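Local coordinates for protein dihydropteridine reductase (Caenorhabditis elegans, PDB 1OOE) that probably reduces quinonoid dihydrobiopterin to tetrahydrobiopterin with NADH or NADPH, as a homodimeric member of the short-chain dehydrogenase/reductase family, at residues 21-25 with 26-30; 204-207 with 208-212. All coordinates share one frame; numbering follows the deposited sequence. Where two conformers were deposited one is given.

Contact 1. Residues 21-25 with 26-30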
ATOM      1  N   GLU A  21      28.960  -6.091  -3.966  1.00 14.21           N
ATOM      2  CA  GLU A  21      30.419  -6.112  -3.922  1.00 15.15           C
ATOM      3  C   GLU A  21      30.942  -6.568  -2.561  1.00 15.01           C
ATOM      4  O   GLU A  21      31.899  -7.341  -2.480  1.00 15.50           O
ATOM      5  CB  GLU A  21      30.983  -4.723  -4.237  1.00 17.06           C
ATOM      6  CG  GLU A  21      30.826  -4.276  -5.682  1.00 20.89           C
ATOM      7  CD  GLU A  21      31.480  -5.228  -6.664  1.00 23.14           C
ATOM      8  OE1 GLU A  21      32.480  -5.879  -6.289  1.00 24.83           O
ATOM      9  OE2 GLU A  21      31.003  -5.315  -7.816  1.00 24.46           O
ATOM     10  N   PHE A  22      30.312  -6.088  -1.494  1.00 14.47           N
ATOM     11  CA  PHE A  22      30.731  -6.432  -0.143  1.00 14.24           C
ATOM     12  C   PHE A  22      30.602  -7.923   0.166  1.00 14.85           C
ATOM     13  O   PHE A  22      31.522  -8.525   0.720  1.00 16.03           O
ATOM     14  CB  PHE A  22      29.932  -5.623   0.878  1.00 15.12           C
ATOM     15  CG  PHE A  22      30.461  -5.725   2.279  1.00 15.67           C
ATOM     16  CD1 PHE A  22      31.675  -5.138   2.621  1.00 16.70           C
ATOM     17  CD2 PHE A  22      29.749  -6.411   3.255  1.00 15.16           C
ATOM     18  CE1 PHE A  22      32.173  -5.232   3.920  1.00 17.89           C
ATOM     19  CE2 PHE A  22      30.239  -6.512   4.558  1.00 17.79           C
ATOM     20  CZ  PHE A  22      31.450  -5.922   4.890  1.00 16.39           C
ATOM     21  N   PHE A  23      29.467  -8.524  -0.181  1.00 14.00           N
ATOM     22  CA  PHE A  23      29.289  -9.948   0.085  1.00 14.60           C
ATOM     23  C   PHE A  23      30.231 -10.787  -0.765  1.00 16.10           C
ATOM     24  O   PHE A  23      30.740 -11.815  -0.314  1.00 15.25           O
ATOM     25  CB  PHE A  23      27.835 -10.375  -0.149  1.00 13.41           C
ATOM     26  CG  PHE A  23      26.947 -10.161   1.047  1.00 12.52           C
ATOM     27  CD1 PHE A  23      26.562  -8.877   1.428  1.00 14.05           C
ATOM     28  CD2 PHE A  23      26.537 -11.241   1.826  1.00 12.61           C
ATOM     29  CE1 PHE A  23      25.784  -8.672   2.570  1.00 13.62           C
ATOM     30  CE2 PHE A  23      25.761 -11.048   2.967  1.00 11.54           C
ATOM     31  CZ  PHE A  23      25.383  -9.758   3.342  1.00 12.02           C
ATOM     32  N   LYS A  24      30.464 -10.340  -1.994  1.00 16.24           N
ATOM     33  CA  LYS A  24      31.363 -11.041  -2.902  1.00 18.28           C
ATOM     34  C   LYS A  24      32.769 -11.045  -2.303  1.00 18.26           C
ATOM     35  O   LYS A  24      33.457 -12.070  -2.304  1.00 18.00           O
ATOM     36  CB  LYS A  24      31.378 -10.338  -4.259  1.00 19.70           C
ATOM     37  CG  LYS A  24      32.148 -11.065  -5.345  1.00 22.40           C
ATOM     38  CD  LYS A  24      32.163 -10.245  -6.630  1.00 23.03           C
ATOM     39  CE  LYS A  24      32.912 -10.963  -7.740  1.00 24.16           C
ATOM     40  NZ  LYS A  24      32.976 -10.150  -8.985  0.50 23.54           N
ATOM     41  N   LYS A  25      33.190  -9.895  -1.785  1.00 18.08           N
ATOM     42  CA  LYS A  25      34.512  -9.776  -1.181  1.00 19.81           C
ATOM     43  C   LYS A  25      34.628 -10.689   0.034  1.00 20.22           C
ATOM     44  O   LYS A  25      35.723 -11.133   0.390  1.00 21.52           O
ATOM     45  CB  LYS A  25      34.778  -8.326  -0.760  1.00 20.23           C
ATOM     46  CG  LYS A  25      36.121  -8.123  -0.061  1.00 24.47           C
ATOM     47  CD  LYS A  25      36.306  -6.687   0.416  1.00 27.62           C
ATOM     48  CE  LYS A  25      36.363  -5.712  -0.749  1.00 30.27           C
ATOM     49  NZ  LYS A  25      37.478  -6.028  -1.687  1.00 33.33           N
ATOM     50  N   ASN A  26      33.491 -10.976   0.661  1.00 18.21           N
ATOM     51  CA  ASN A  26      33.468 -11.828   1.839  1.00 18.35           C
ATOM     52  C   ASN A  26      33.154 -13.298   1.565  1.00 17.90           C
ATOM     53  O   ASN A  26      32.649 -14.005   2.436  1.00 20.15           O
ATOM     54  CB  ASN A  26      32.495 -11.252   2.870  1.00 17.40           C
ATOM     55  CG  ASN A  26      33.108 -10.113   3.666  1.00 17.40           C
ATOM     56  OD1 ASN A  26      33.847 -10.340   4.625  1.00 19.05           O
ATOM     57  ND2 ASN A  26      32.819  -8.883   3.260  1.00 18.38           N
ATOM     58  N   GLY A  27      33.449 -13.745   0.347  1.00 19.44           N
ATOM     59  CA  GLY A  27      33.254 -15.139  -0.014  1.00 18.72           C
ATOM     60  C   GLY A  27      31.891 -15.669  -0.418  1.00 18.91           C
ATOM     61  O   GLY A  27      31.729 -16.884  -0.557  1.00 18.14           O
ATOM     62  N   TYR A  28      30.908 -14.794  -0.612  1.00 16.58           N
ATOM     63  CA  TYR A  28      29.581 -15.260  -1.005  1.00 16.57           C
ATOM     64  C   TYR A  28      29.364 -15.252  -2.514  1.00 15.12           C
ATOM     65  O   TYR A  28      29.997 -14.489  -3.243  1.00 16.01           O
ATOM     66  CB  TYR A  28      28.485 -14.396  -0.369  1.00 17.56           C
ATOM     67  CG  TYR A  28      28.269 -14.615   1.109  1.00 18.53           C
ATOM     68  CD1 TYR A  28      29.138 -14.066   2.050  1.00 20.04           C
ATOM     69  CD2 TYR A  28      27.191 -15.374   1.568  1.00 18.58           C
ATOM     70  CE1 TYR A  28      28.940 -14.267   3.413  1.00 19.78           C
ATOM     71  CE2 TYR A  28      26.984 -15.582   2.927  1.00 20.45           C
ATOM     72  CZ  TYR A  28      27.863 -15.026   3.844  1.00 20.19           C
ATOM     73  OH  TYR A  28      27.665 -15.231   5.190  1.00 22.84           O
ATOM     74  N   THR A  29      28.474 -16.128  -2.972  1.00 14.94           N
ATOM     75  CA  THR A  29      28.093 -16.187  -4.377  1.00 13.22           C
ATOM     76  C   THR A  29      26.925 -15.213  -4.391  1.00 12.17           C
ATOM     77  O   THR A  29      26.062 -15.284  -3.516  1.00 12.85           O
ATOM     78  CB  THR A  29      27.570 -17.579  -4.770  1.00 13.98           C
ATOM     79  OG1 THR A  29      28.614 -18.547  -4.606  1.00 15.20           O
ATOM     80  CG2 THR A  29      27.097 -17.583  -6.219  1.00 15.65           C
ATOM     81  N   VAL A  30      26.887 -14.304  -5.358  1.00 11.25           N
ATOM     82  CA  VAL A  30      25.811 -13.321  -5.396  1.00 11.69           C
ATOM     83  C   VAL A  30      24.973 -13.309  -6.667  1.00 12.78           C
ATOM     84  O   VAL A  30      25.491 -13.254  -7.783  1.00 12.41           O
ATOM     85  CB  VAL A  30      26.364 -11.894  -5.165  1.00 11.77           C
ATOM     86  CG1 VAL A  30      25.214 -10.904  -5.039  0.50 11.52           C
ATOM     87  CG2 VAL A  30      27.239 -11.871  -3.923  0.50 12.64           C
TER
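A helix C-terminal cap, local in sequence, joins F22, F23 and K24 at the end of helix 14-25 to N26, G27 and Y28 at the turn into strand 28-34. Its backbone core is a pair of nested bonds: Y28 N reaches back to F23 O at 3.0 Å, and inside it G27 N meets K24 O at 3.1 Å. G27 takes a positive phi of 81°, where a side chain would be jammed against the preceding carbonyl oxygen. The side chain of N26 turns back over the last helical turn. Its ND2 donates to F22 O at 2.9 Å in a nearly straight bond (164°), with the oxygen close to the amide plane but the nitrogen above the carbonyl plane. The same ND2 sits over the centre of the F22 ring, 3.6 Å from CZ; F22 swings its ring there with CG anti to the backbone N (chi1 -170°). An alanine in place of N26 would probably cost F22 O the straighter of its two bonds from this residue and take the amide from over the ring. On the buried side, the edge of F23 meets the face of Y28 in a T-shaped pair, F23 CD2 lying 3.8 Å from Y28 CD1, while V30 CG2 packs against F23 CB. The nested backbone bonds and the positive phi of G27 make a Schellman motif, closing the helix within the first beta-alpha-beta unit of a Rossmann fold.

Contact 2. Residues 204-207 with 208-212. With MES (2-(N-morpholino)-ethanesulfonic acid), chain C.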
ATOM      1  N   HIS A 204      26.136  -4.392   8.393  1.00 12.00           N
ATOM      2  CA  HIS A 204      25.079  -4.943   9.228  1.00 12.16           C
ATOM      3  C   HIS A 204      24.372  -6.111   8.560  1.00 11.51           C
ATOM      4  O   HIS A 204      23.978  -7.064   9.232  1.00 12.23           O
ATOM      5  CB  HIS A 204      24.074  -3.863   9.637  1.00 12.68           C
ATOM      6  CG  HIS A 204      24.520  -3.054  10.815  1.00 12.26           C
ATOM      7  ND1 HIS A 204      25.518  -2.107  10.733  1.00 13.01           N
ATOM      8  CD2 HIS A 204      24.142  -3.092  12.115  1.00 13.01           C
ATOM      9  CE1 HIS A 204      25.737  -1.598  11.933  1.00 15.06           C
ATOM     10  NE2 HIS A 204      24.916  -2.179  12.790  1.00 15.00           N
ATOM     11  N   LEU A 205      24.213  -6.059   7.241  1.00 11.24           N
ATOM     12  CA  LEU A 205      23.565  -7.175   6.563  1.00 11.77           C
ATOM     13  C   LEU A 205      24.413  -8.439   6.717  1.00 11.42           C
ATOM     14  O   LEU A 205      23.879  -9.522   6.959  1.00 12.41           O
ATOM     15  CB  LEU A 205      23.343  -6.868   5.082  1.00  9.96           C
ATOM     16  CG  LEU A 205      22.262  -5.833   4.756  1.00 12.42           C
ATOM     17  CD1 LEU A 205      22.248  -5.564   3.259  1.00 11.78           C
ATOM     18  CD2 LEU A 205      20.904  -6.340   5.227  1.00 14.41           C
ATOM     19  N   LEU A 206      25.730  -8.311   6.586  1.00 12.50           N
ATOM     20  CA  LEU A 206      26.598  -9.482   6.738  1.00 11.91           C
ATOM     21  C   LEU A 206      26.500 -10.015   8.170  1.00 10.91           C
ATOM     22  O   LEU A 206      26.438 -11.230   8.384  1.00 11.37           O
ATOM     23  CB  LEU A 206      28.057  -9.139   6.399  1.00 10.75           C
ATOM     24  CG  LEU A 206      29.076 -10.282   6.544  1.00 11.08           C
ATOM     25  CD1 LEU A 206      28.676 -11.446   5.649  1.00 12.98           C
ATOM     26  CD2 LEU A 206      30.466  -9.787   6.181  1.00 12.26           C
ATOM     27  N   LYS A 207      26.470  -9.112   9.146  1.00 11.25           N
ATOM     28  CA  LYS A 207      26.370  -9.517  10.548  1.00 12.59           C
ATOM     29  C   LYS A 207      25.064 -10.255  10.838  1.00 12.56           C
ATOM     30  O   LYS A 207      25.068 -11.326  11.446  1.00 10.75           O
ATOM     31  CB  LYS A 207      26.466  -8.306  11.481  1.00 11.77           C
ATOM     32  CG  LYS A 207      26.469  -8.693  12.960  1.00 13.47           C
ATOM     33  CD  LYS A 207      26.533  -7.493  13.897  1.00 14.29           C
ATOM     34  CE  LYS A 207      25.259  -6.658  13.842  1.00 15.53           C
ATOM     35  NZ  LYS A 207      25.243  -5.602  14.903  1.00 16.32           N
ATOM     36  N   TRP A 208      23.946  -9.677  10.410  1.00 10.81           N
ATOM     37  CA  TRP A 208      22.651 -10.299  10.643  1.00 11.78           C
ATOM     38  C   TRP A 208      22.511 -11.618   9.883  1.00 12.91           C
ATOM     39  O   TRP A 208      21.792 -12.521  10.319  1.00 13.54           O
ATOM     40  CB  TRP A 208      21.513  -9.349  10.246  1.00 10.09           C
ATOM     41  CG  TRP A 208      21.488  -8.042  11.003  1.00  9.77           C
ATOM     42  CD1 TRP A 208      21.870  -7.833  12.295  1.00  9.77           C
ATOM     43  CD2 TRP A 208      20.997  -6.782  10.521  1.00 10.58           C
ATOM     44  NE1 TRP A 208      21.646  -6.519  12.652  1.00 10.24           N
ATOM     45  CE2 TRP A 208      21.110  -5.854  11.580  1.00 10.51           C
ATOM     46  CE3 TRP A 208      20.469  -6.349   9.298  1.00 12.78           C
ATOM     47  CZ2 TRP A 208      20.715  -4.517  11.452  1.00 11.02           C
ATOM     48  CZ3 TRP A 208      20.074  -5.018   9.170  1.00 12.72           C
ATOM     49  CH2 TRP A 208      20.200  -4.120  10.242  1.00 11.26           C
ATOM     50  N   THR A 209      23.199 -11.733   8.753  1.00 12.53           N
ATOM     51  CA  THR A 209      23.131 -12.955   7.955  1.00 12.27           C
ATOM     52  C   THR A 209      23.891 -14.103   8.616  1.00 13.39           C
ATOM     53  O   THR A 209      23.420 -15.245   8.632  1.00 12.38           O
ATOM     54  CB  THR A 209      23.711 -12.735   6.537  1.00 12.22           C
ATOM     55  OG1 THR A 209      22.934 -11.747   5.848  1.00 11.37           O
ATOM     56  CG2 THR A 209      23.673 -14.029   5.733  1.00 14.77           C
ATOM     57  N   THR A 210      25.054 -13.788   9.175  1.00 14.00           N
ATOM     58  CA  THR A 210      25.906 -14.793   9.812  1.00 14.91           C
ATOM     59  C   THR A 210      25.666 -15.047  11.301  1.00 16.04           C
ATOM     60  O   THR A 210      25.977 -16.131  11.803  1.00 16.63           O
ATOM     61  CB  THR A 210      27.393 -14.436   9.618  1.00 15.10           C
ATOM     62  OG1 THR A 210      27.664 -13.160  10.208  1.00 15.36           O
ATOM     63  CG2 THR A 210      27.734 -14.382   8.140  1.00 16.65           C
ATOM     64  N   GLU A 211      25.121 -14.060  12.009  1.00 15.46           N
ATOM     65  CA  GLU A 211      24.861 -14.204  13.440  1.00 16.41           C
ATOM     66  C   GLU A 211      23.414 -13.868  13.784  1.00 15.09           C
ATOM     67  O   GLU A 211      23.055 -12.697  13.912  1.00 14.71           O
ATOM     68  CB  GLU A 211      25.802 -13.295  14.236  1.00 18.27           C
ATOM     69  CG  GLU A 211      27.279 -13.605  14.043  1.00 25.03           C
ATOM     70  CD  GLU A 211      27.676 -14.964  14.595  1.00 30.70           C
ATOM     71  OE1 GLU A 211      27.084 -15.982  14.181  1.00 35.12           O
ATOM     72  OE2 GLU A 211      28.590 -15.014  15.444  1.00 34.62           O
ATOM     73  N   THR A 212      22.585 -14.894  13.952  1.00 15.74           N
ATOM     74  CA  THR A 212      21.173 -14.675  14.260  1.00 15.92           C
ATOM     75  C   THR A 212      20.924 -13.914  15.564  1.00 16.44           C
ATOM     76  O   THR A 212      19.955 -13.164  15.672  1.00 15.75           O
ATOM     77  CB  THR A 212      20.389 -16.011  14.309  1.00 16.10           C
ATOM     78  OG1 THR A 212      20.982 -16.886  15.275  1.00 17.53           O
ATOM     79  CG2 THR A 212      20.398 -16.688  12.945  1.00 17.95           C
TER
HETATM   80  O1  MES C2001      20.600  -7.400  21.325  1.00 32.91           O
HETATM   81  C2  MES C2001      20.090  -7.827  20.031  1.00 32.50           C
HETATM   82  C3  MES C2001      21.008  -7.293  18.917  1.00 31.59           C
HETATM   83  N4  MES C2001      21.106  -5.821  19.030  1.00 30.73           N
HETATM   84  C5  MES C2001      21.527  -5.347  20.372  1.00 32.38           C
HETATM   85  C6  MES C2001      20.593  -5.949  21.438  1.00 32.61           C
HETATM   86  C7  MES C2001      21.823  -5.164  17.931  1.00 29.65           C
HETATM   87  C8  MES C2001      20.809  -4.638  16.914  1.00 27.30           C
HETATM   88  S   MES C2001      21.576  -3.741  15.514  1.00 24.56           S
HETATM   89  O1S MES C2001      20.427  -3.366  14.626  1.00 26.42           O
HETATM   90  O2S MES C2001      22.531  -4.706  14.881  1.00 22.85           O
HETATM   91  O3S MES C2001      22.257  -2.554  16.129  1.00 25.45           O
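The last turns of helix 198-210 bring H204, K207 and W208 together around the sulfonate of a bound MES molecule, probably acquired from the crystallisation liquor. W208 NE1 donates to O2S at 3.0 Å with an angle of 157°, and K207 NZ reaches the same oxygen at 2.9 Å, so two donors from neighbouring residues grip one atom. The lysine chain is extended until chi3 (68°), where a bend brings CE obliquely up to the indole, near NE1, and delivers the ammonium group to the anion; its positive charge probably strengthens the hold. O2S also lies at the edge of the H204 imidazole, 3.6 Å from CD2, while ND1 of that ring is hydrogen-bonded to F200 O, one turn earlier in the helix.

One turn separates H204 from W208. H204 CB stands over the six-membered ring of the indole, 3.9 Å from its centroid, in a CH-pi contact, and the imidazole turns its edge toward the same ring in an offset edge-to-face pair with planes 66° apart. H204 O accepts from W208 N and lies above one face of the indole, while L205 CD2 approaches CE3.

Beyond the tryptophan, two threonines double the helical bonding. T209 OG1 donates to L205 O at 2.7 Å, and T210 OG1 to L206 O at 2.9 Å; in each case the hydroxyl and the amide of one residue come from opposite faces of the carbonyl plane. T210 CG2 also touches L206 CD1, and E211 N closes the series on K207 O. Such threonine hydroxyls returning to the carbonyl four residues back are characteristic of alpha-helices, here at the C-terminal end of a helix whose K207 and W208 hold the sulfonate of a buffer molecule.

In the fold
Contacts 1 and 2 illustrate how two helix ends far apart in sequence can share one packing interface: their centres are 13 Å apart. L206 takes part in three of the approaches. Its CD1 lies 3.6 Å from Y28 CE1 and its CD2 3.7 Å from N26 CG, while F23 CZ approaches L206 N at 3.6 Å. Y28 OH comes within 3.1 Å of T210 CG2, a packing contact, and L205 packs on I19 and F23. Helix 198-210 thus lies against helix 14-25 and the start of strand 28-34, with V30 near a glycine-rich pattern resembling the dinucleotide-binding motif of Rossmann folds. The MES sulfonate is held by contact 2, through side chains other than L206 and T210.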